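Matching sites in aldo-keto reductase AKR2E4 from Bombyx mori, a protein that reduces 3-dehydroecdysone with NADPH as cosubstrate and may help to regulate moulting in the silkworm (PDB 3WCZ (chain A, 1.30 Å), residues Thr15-Ala20 and Tyr49-Thr54), and in its relative uncharacterized protein from Bombyx mori (PDB 5AZ0 (chain B, 2.20 Å), residues Glu16-Gly21 and Tyr66-Thr71). One frame, after least-squares fit of the local backbone (RMSD 0.39 Å); residues are numbered along the deposited sequences.

Structure 1 (3WCZ); sequences TIPIVA and YRHIDT. With NAP (NADP nicotinamide-adenine-dinucleotide phosphate), chain C.
H51 ND1 donates to the carbonyl O of P17 over 3.0 Å, nearly straight at 168°, with the oxygen in the plane of the imidazole. This bond ties the hairpin of strands 7-9 and 15-17, which closes the bottom of the TIM barrel, to the second barrel strand, 51-53. CG of H51 stands anti to its backbone N (chi1 -176°), which points the ring at segment 15-20 and ND1 at P17 O; NE2 bonds T85 OG1. The methyl CB of A20 sits over the ring face, a CH-pi contact 3.5 Å from the centroid. I16 brings CD1 to 3.5 Å from H51 CE1, and P17 CB packs 3.8 Å from H51 CB. V19 CG1 meets Y49 CE2 obliquely at 4.0 Å; Y49 OH bonds I266 O. A water bridges V19 O and R50 N. The R50 chain, bent at chi2, returns NH1 to Y49 O (2.8 Å), above the carbonyl plane. D53 OD2, salt-bridged to K87, accepts a 2.7 Å hydrogen bond from NADP O2D, and Q180 NE2 hydrogen-bonds D53 OD1.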
loop_
_atom_site.group_PDB
_atom_site.type_symbol
_atom_site.label_atom_id
_atom_site.label_comp_id
_atom_site.label_asym_id
_atom_site.label_seq_id
_atom_site.Cartn_x
_atom_site.Cartn_y
_atom_site.Cartn_z
ATOM N N THR A 15 5.537 4.870 -14.394
ATOM C CA THR A 15 6.446 5.032 -13.282
ATOM C C THR A 15 5.673 5.360 -12.023
ATOM O O THR A 15 4.669 6.069 -12.070
ATOM C CB THR A 15 7.481 6.118 -13.535
ATOM O OG1 THR A 15 6.810 7.248 -14.068
ATOM C CG2 THR A 15 8.526 5.624 -14.544
ATOM N N ILE A 16 6.129 4.780 -10.935
ATOM C CA ILE A 16 5.439 4.915 -9.664
ATOM C C ILE A 16 6.433 5.381 -8.604
ATOM O O ILE A 16 7.528 4.807 -8.457
ATOM C CB ILE A 16 4.819 3.581 -9.286
ATOM C CG1 ILE A 16 3.923 3.698 -8.066
ATOM C CG2 ILE A 16 5.875 2.506 -9.094
ATOM C CD1 ILE A 16 3.071 2.451 -7.836
ATOM N N PRO A 17 6.071 6.434 -7.861
ATOM C CA PRO A 17 6.969 6.862 -6.784
ATOM C C PRO A 17 7.056 5.800 -5.727
ATOM O O PRO A 17 6.028 5.214 -5.368
ATOM C CB PRO A 17 6.294 8.125 -6.229
ATOM C CG PRO A 17 5.357 8.573 -7.345
ATOM C CD PRO A 17 4.904 7.316 -8.015
ATOM N N ILE A 18 8.247 5.564 -5.188
ATOM C CA ILE A 18 8.483 4.411 -4.345
ATOM C C ILE A 18 8.206 4.603 -2.844
ATOM O O ILE A 18 8.457 3.715 -2.062
ATOM C CB ILE A 18 9.895 3.826 -4.572
ATOM C CG1 ILE A 18 10.951 4.778 -4.053
ATOM C CG2 ILE A 18 10.057 3.519 -6.061
ATOM C CD1 ILE A 18 12.335 4.295 -4.414
ATOM N N VAL A 19 7.674 5.764 -2.458
ATOM C CA VAL A 19 7.066 5.938 -1.139
ATOM C C VAL A 19 5.644 6.433 -1.351
ATOM O O VAL A 19 5.440 7.361 -2.110
ATOM C CB VAL A 19 7.836 6.942 -0.257
ATOM C CG1 VAL A 19 7.175 7.078 1.072
ATOM C CG2 VAL A 19 9.321 6.513 -0.100
ATOM N N ALA A 20 4.678 5.805 -0.684
ATOM C CA ALA A 20 3.284 6.234 -0.712
ATOM C C ALA A 20 2.812 6.621 0.664
ATOM O O ALA A 20 3.138 5.958 1.650
ATOM C CB ALA A 20 2.396 5.117 -1.263
ATOM N N TYR A 49 5.886 14.184 -1.361
ATOM C CA TYR A 49 5.216 12.953 -1.786
ATOM C C TYR A 49 4.461 13.212 -3.083
ATOM O O TYR A 49 3.863 14.289 -3.281
ATOM C CB TYR A 49 4.177 12.490 -0.768
ATOM C CG TYR A 49 4.660 11.908 0.518
ATOM C CD1 TYR A 49 5.366 12.679 1.438
ATOM C CD2 TYR A 49 4.341 10.602 0.874
ATOM C CE1 TYR A 49 5.751 12.161 2.664
ATOM C CE2 TYR A 49 4.705 10.079 2.104
ATOM C CZ TYR A 49 5.421 10.852 2.989
ATOM O OH TYR A 49 5.763 10.340 4.211
ATOM N N ARG A 50 4.453 12.189 -3.926
ATOM C CA ARG A 50 3.699 12.214 -5.163
ATOM C C ARG A 50 2.881 10.939 -5.306
ATOM O O ARG A 50 2.394 10.654 -6.405
ATOM C CB ARG A 50 4.645 12.353 -6.358
ATOM C CG ARG A 50 5.429 13.682 -6.384
ATOM C CD ARG A 50 4.509 14.878 -6.534
ATOM N NE ARG A 50 5.229 16.153 -6.603
ATOM C CZ ARG A 50 5.395 16.974 -5.576
ATOM N NH1 ARG A 50 4.945 16.653 -4.373
ATOM N NH2 ARG A 50 6.033 18.139 -5.760
ATOM N N HIS A 51 2.770 10.132 -4.273
ATOM C CA HIS A 51 2.002 8.888 -4.326
ATOM C C HIS A 51 1.166 8.785 -3.059
ATOM O O HIS A 51 1.706 8.889 -1.961
ATOM C CB HIS A 51 2.977 7.695 -4.482
ATOM C CG HIS A 51 2.338 6.336 -4.636
ATOM N ND1 HIS A 51 3.101 5.204 -4.809
ATOM C CD2 HIS A 51 1.053 5.902 -4.623
ATOM C CE1 HIS A 51 2.327 4.142 -4.896
ATOM N NE2 HIS A 51 1.073 4.537 -4.801
ATOM N N ILE A 52 -0.154 8.618 -3.232
ATOM C CA ILE A 52 -1.099 8.458 -2.126
ATOM C C ILE A 52 -1.782 7.111 -2.292
ATOM O O ILE A 52 -2.235 6.815 -3.399
ATOM C CB ILE A 52 -2.191 9.543 -2.104
ATOM C CG1 ILE A 52 -1.606 10.956 -2.249
ATOM C CG2 ILE A 52 -3.031 9.398 -0.851
ATOM C CD1 ILE A 52 -0.708 11.428 -1.125
ATOM N N ASP A 53 -1.858 6.322 -1.217
ATOM C CA ASP A 53 -2.552 5.026 -1.189
ATOM C C ASP A 53 -3.839 5.170 -0.386
ATOM O O ASP A 53 -3.790 5.595 0.773
ATOM C CB ASP A 53 -1.687 3.930 -0.540
ATOM C CG ASP A 53 -2.377 2.594 -0.534
ATOM O OD1 ASP A 53 -2.342 1.926 -1.583
ATOM O OD2 ASP A 53 -2.962 2.205 0.502
ATOM N N THR A 54 -4.974 4.854 -1.003
ATOM C CA THR A 54 -6.259 4.863 -0.338
ATOM C C THR A 54 -7.072 3.660 -0.782
ATOM O O THR A 54 -6.551 2.746 -1.412
ATOM C CB THR A 54 -6.971 6.231 -0.564
ATOM O OG1 THR A 54 -8.110 6.360 0.303
ATOM C CG2 THR A 54 -7.432 6.434 -1.971
HETATM P PA NAP C . 1.767 2.016 9.482
HETATM O O1A NAP C . 2.165 2.988 8.452
HETATM O O2A NAP C . 2.283 0.662 9.542
HETATM O O5B NAP C . 1.819 2.600 10.928
HETATM C C5B NAP C . 1.250 3.837 11.233
HETATM C C4B NAP C . 1.486 4.293 12.665
HETATM O O4B NAP C . 2.872 4.651 12.831
HETATM C C3B NAP C . 0.679 5.442 13.133
HETATM O O3B NAP C . 0.349 5.195 14.478
HETATM C C2B NAP C . 1.588 6.566 12.985
HETATM O O2B NAP C . 1.300 7.664 13.826
HETATM C C1B NAP C . 2.933 5.972 13.311
HETATM N N9A NAP C . 4.087 6.576 12.677
HETATM C C8A NAP C . 4.152 6.991 11.395
HETATM N N7A NAP C . 5.369 7.385 11.079
HETATM C C5A NAP C . 6.149 7.236 12.196
HETATM C C6A NAP C . 7.497 7.484 12.469
HETATM N N6A NAP C . 8.399 8.025 11.548
HETATM N N1A NAP C . 7.920 7.204 13.714
HETATM C C2A NAP C . 7.093 6.697 14.628
HETATM N N3A NAP C . 5.795 6.434 14.399
HETATM C C4A NAP C . 5.328 6.695 13.168
HETATM O O3 NAP C . 0.152 1.925 9.382
HETATM P PN NAP C . -0.966 1.118 8.584
HETATM O O1N NAP C . -2.089 2.078 8.435
HETATM O O2N NAP C . -1.197 -0.169 9.295
HETATM O O5D NAP C . -0.355 0.751 7.164
HETATM C C5D NAP C . 0.028 1.743 6.271
HETATM C C4D NAP C . -0.869 1.907 5.038
HETATM O O4D NAP C . -0.853 0.745 4.230
HETATM C C3D NAP C . -2.320 2.102 5.336
HETATM O O3D NAP C . -2.604 3.378 5.873
HETATM C C2D NAP C . -2.923 1.814 4.053
HETATM O O2D NAP C . -2.717 2.868 3.155
HETATM C C1D NAP C . -2.147 0.583 3.639
HETATM N N1N NAP C . -2.669 -0.736 4.015
HETATM C C2N NAP C . -3.209 -1.540 3.081
HETATM C C3N NAP C . -3.681 -2.780 3.430
HETATM C C7N NAP C . -4.215 -3.622 2.334
HETATM O O7N NAP C . -3.894 -3.451 1.133
HETATM N N7N NAP C . -4.957 -4.685 2.708
HETATM C C4N NAP C . -3.682 -3.210 4.770
HETATM C C5N NAP C . -3.103 -2.376 5.736
HETATM C C6N NAP C . -2.609 -1.150 5.309
HETATM P P2B NAP C . 1.083 9.148 13.263
HETATM O O1X NAP C . 0.718 9.953 14.526
HETATM O O2X NAP C . 2.357 9.613 12.707
HETATM O O3X NAP C . -0.043 9.086 12.262
HETATM O O HOH W 1 5.861 9.886 -3.141
#

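Structure 2 (5AZ0); sequences EIPALG and YRHIDT. With ACT (acetate ion), chain D.
The carbonyl O of P18 accepts a hydrogen bond from H68 ND1 at 2.9 Å, nearly straight at 166°, and lies in the plane of the imidazole. CG of H68 is anti to its backbone N (chi1 177°), which points the ring at segment 16-21 and ND1 at P18 O. Over the ring face stands the backbone CA of G21, a CH-pi contact 3.8 Å from the centroid and displaced toward the rim. I17 CD1 comes to 3.7 Å from H68 CE1, and P18 CB lies 3.7 Å from H68 CB. L20 brings CD2 obliquely against the Y66 ring, 3.9 Å from CE2 and 3.7 Å from OH; the hydroxyl's hydrogen bond goes to V284 O. A water links L20 O to R67 N. Bent at chi2, the R67 chain returns NH1 to Y66 O (2.8 Å), above the carbonyl plane, while NE and NH2 each hydrogen-bond one oxygen of an acetate ion, probably from the crystallisation liquor. D70 OD2 is salt-bridged to K104, and Q197 NE2 hydrogen-bonds D70 OD1.

What differs
The main loss lies over the histidine. CB of A20(A), whose contact with H51(A) CG measures 3.6 Å, has no counterpart in G21(B), so the methyl over the imidazole goes and the backbone CA of G21(B) is what stands over the ring of H68(B). The anchoring bond persists: H51(A) ND1 to P17(A) O and H68(B) ND1 to P18(B) O. At V19(A)/L20(B), CG1 of V19(A) and CG of L20(B) fall 0.7 Å apart after superposition. The CG2 branch of V19(A) disappears, whereas CD1 and CD2 of L20(B) continue past the matched carbon; contact with the tyrosine, Y49(A) or Y66(B), is kept. I18(A) becomes A19(B), losing CG1, CG2 and CD1, and with them the CG2 contact to I16(A) O.

On the other segment, the carbonyl O atoms of R50(A) and R67(B) stand 1.4 Å apart, yet the arginine side chain and the bridging water keep their places. I52(A) and I69(B) also lie differently, without touching the first segment. NADP, bonded to D53(A), is absent from structure 2, where acetate takes at least part of its place; D70(B) keeps the position of D53(A). A further acetate, probably from the crystallisation liquor, meets R67(B) in structure 2 alone.

Structure 2 (5AZ0)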
loop_
_atom_site.group_PDB
_atom_site.type_symbol
_atom_site.label_atom_id
_atom_site.label_comp_id
_atom_site.label_asym_id
_atom_site.label_seq_id
_atom_site.Cartn_x
_atom_site.Cartn_y
_atom_site.Cartn_z
ATOM N N GLU B 16 5.435 5.143 -14.285
ATOM C CA GLU B 16 6.232 5.198 -13.042
ATOM C C GLU B 16 5.404 5.180 -11.810
ATOM O O GLU B 16 4.337 5.773 -11.796
ATOM C CB GLU B 16 6.941 6.598 -12.987
ATOM C CG GLU B 16 7.960 6.676 -14.062
ATOM C CD GLU B 16 8.919 7.836 -13.911
ATOM O OE1 GLU B 16 8.490 8.966 -13.610
ATOM O OE2 GLU B 16 10.060 7.551 -14.149
ATOM N N ILE B 17 5.943 4.609 -10.755
ATOM C CA ILE B 17 5.349 4.650 -9.479
ATOM C C ILE B 17 6.388 5.119 -8.446
ATOM O O ILE B 17 7.443 4.548 -8.377
ATOM C CB ILE B 17 4.765 3.309 -9.091
ATOM C CG1 ILE B 17 3.950 3.474 -7.783
ATOM C CG2 ILE B 17 5.807 2.202 -8.942
ATOM C CD1 ILE B 17 3.045 2.270 -7.498
ATOM N N PRO B 18 6.081 6.159 -7.663
ATOM C CA PRO B 18 7.061 6.620 -6.659
ATOM C C PRO B 18 7.268 5.569 -5.600
ATOM O O PRO B 18 6.271 4.955 -5.099
ATOM C CB PRO B 18 6.392 7.889 -6.054
ATOM C CG PRO B 18 5.490 8.405 -7.152
ATOM C CD PRO B 18 4.962 7.131 -7.822
ATOM N N ALA B 19 8.533 5.410 -5.219
ATOM C CA ALA B 19 8.985 4.324 -4.319
ATOM C C ALA B 19 8.508 4.409 -2.912
ATOM O O ALA B 19 8.631 3.446 -2.132
ATOM C CB ALA B 19 10.449 4.280 -4.308
ATOM N N LEU B 20 7.931 5.559 -2.560
ATOM C CA LEU B 20 7.296 5.739 -1.278
ATOM C C LEU B 20 5.941 6.363 -1.504
ATOM O O LEU B 20 5.780 7.187 -2.393
ATOM C CB LEU B 20 8.166 6.635 -0.465
ATOM C CG LEU B 20 7.868 6.907 0.993
ATOM C CD1 LEU B 20 8.320 5.700 1.778
ATOM C CD2 LEU B 20 8.709 8.151 1.388
ATOM N N GLY B 21 4.951 5.881 -0.767
ATOM C CA GLY B 21 3.580 6.377 -0.828
ATOM C C GLY B 21 3.022 6.708 0.553
ATOM O O GLY B 21 3.441 6.111 1.561
ATOM N N TYR B 66 5.978 14.486 -1.616
ATOM C CA TYR B 66 5.295 13.210 -1.829
ATOM C C TYR B 66 4.290 13.433 -2.987
ATOM O O TYR B 66 3.603 14.474 -3.078
ATOM C CB TYR B 66 4.527 12.789 -0.620
ATOM C CG TYR B 66 5.278 12.160 0.533
ATOM C CD1 TYR B 66 6.229 12.868 1.303
ATOM C CD2 TYR B 66 4.946 10.855 0.951
ATOM C CE1 TYR B 66 6.798 12.273 2.467
ATOM C CE2 TYR B 66 5.533 10.275 2.031
ATOM C CZ TYR B 66 6.449 10.969 2.822
ATOM O OH TYR B 66 6.966 10.252 3.922
ATOM N N ARG B 67 4.263 12.474 -3.876
ATOM C CA ARG B 67 3.310 12.407 -4.985
ATOM C C ARG B 67 2.389 11.187 -5.016
ATOM O O ARG B 67 1.316 11.247 -5.653
ATOM C CB ARG B 67 4.100 12.465 -6.238
ATOM C CG ARG B 67 4.937 13.753 -6.400
ATOM C CD ARG B 67 4.056 15.017 -6.471
ATOM N NE ARG B 67 4.850 16.261 -6.535
ATOM C CZ ARG B 67 5.077 17.068 -5.497
ATOM N NH1 ARG B 67 4.588 16.839 -4.272
ATOM N NH2 ARG B 67 5.784 18.164 -5.707
ATOM N N HIS B 68 2.754 10.143 -4.252
ATOM C CA HIS B 68 2.076 8.871 -4.246
ATOM C C HIS B 68 1.183 8.800 -3.031
ATOM O O HIS B 68 1.640 8.882 -1.892
ATOM C CB HIS B 68 3.134 7.727 -4.314
ATOM C CG HIS B 68 2.611 6.322 -4.257
ATOM N ND1 HIS B 68 3.457 5.243 -4.479
ATOM C CD2 HIS B 68 1.365 5.797 -4.039
ATOM C CE1 HIS B 68 2.771 4.122 -4.320
ATOM N NE2 HIS B 68 1.505 4.426 -4.063
ATOM N N ILE B 69 -0.118 8.636 -3.289
ATOM C CA ILE B 69 -1.137 8.535 -2.283
ATOM C C ILE B 69 -1.907 7.209 -2.430
ATOM O O ILE B 69 -2.493 6.952 -3.453
ATOM C CB ILE B 69 -2.159 9.697 -2.444
ATOM C CG1 ILE B 69 -1.491 11.055 -2.329
ATOM C CG2 ILE B 69 -3.243 9.598 -1.369
ATOM C CD1 ILE B 69 -2.410 12.169 -2.842
ATOM N N ASP B 70 -1.960 6.418 -1.368
ATOM C CA ASP B 70 -2.565 5.093 -1.403
ATOM C C ASP B 70 -3.822 5.157 -0.639
ATOM O O ASP B 70 -3.801 5.507 0.565
ATOM C CB ASP B 70 -1.619 4.052 -0.753
ATOM C CG ASP B 70 -2.166 2.632 -0.837
ATOM O OD1 ASP B 70 -2.017 2.027 -1.934
ATOM O OD2 ASP B 70 -2.746 2.146 0.208
ATOM N N THR B 71 -4.945 4.917 -1.300
ATOM C CA THR B 71 -6.143 4.839 -0.548
ATOM C C THR B 71 -7.008 3.688 -1.031
ATOM O O THR B 71 -6.567 2.895 -1.832
ATOM C CB THR B 71 -6.918 6.211 -0.539
ATOM O OG1 THR B 71 -7.865 6.181 0.537
ATOM C CG2 THR B 71 -7.635 6.485 -1.820
HETATM C C ACT D . 6.422 17.779 -9.391
HETATM O O ACT D . 6.167 16.567 -9.064
HETATM O OXT ACT D . 6.222 18.764 -8.631
HETATM C CH3 ACT D . 6.983 18.093 -10.748
HETATM O O HOH W 2 5.547 9.918 -2.978
#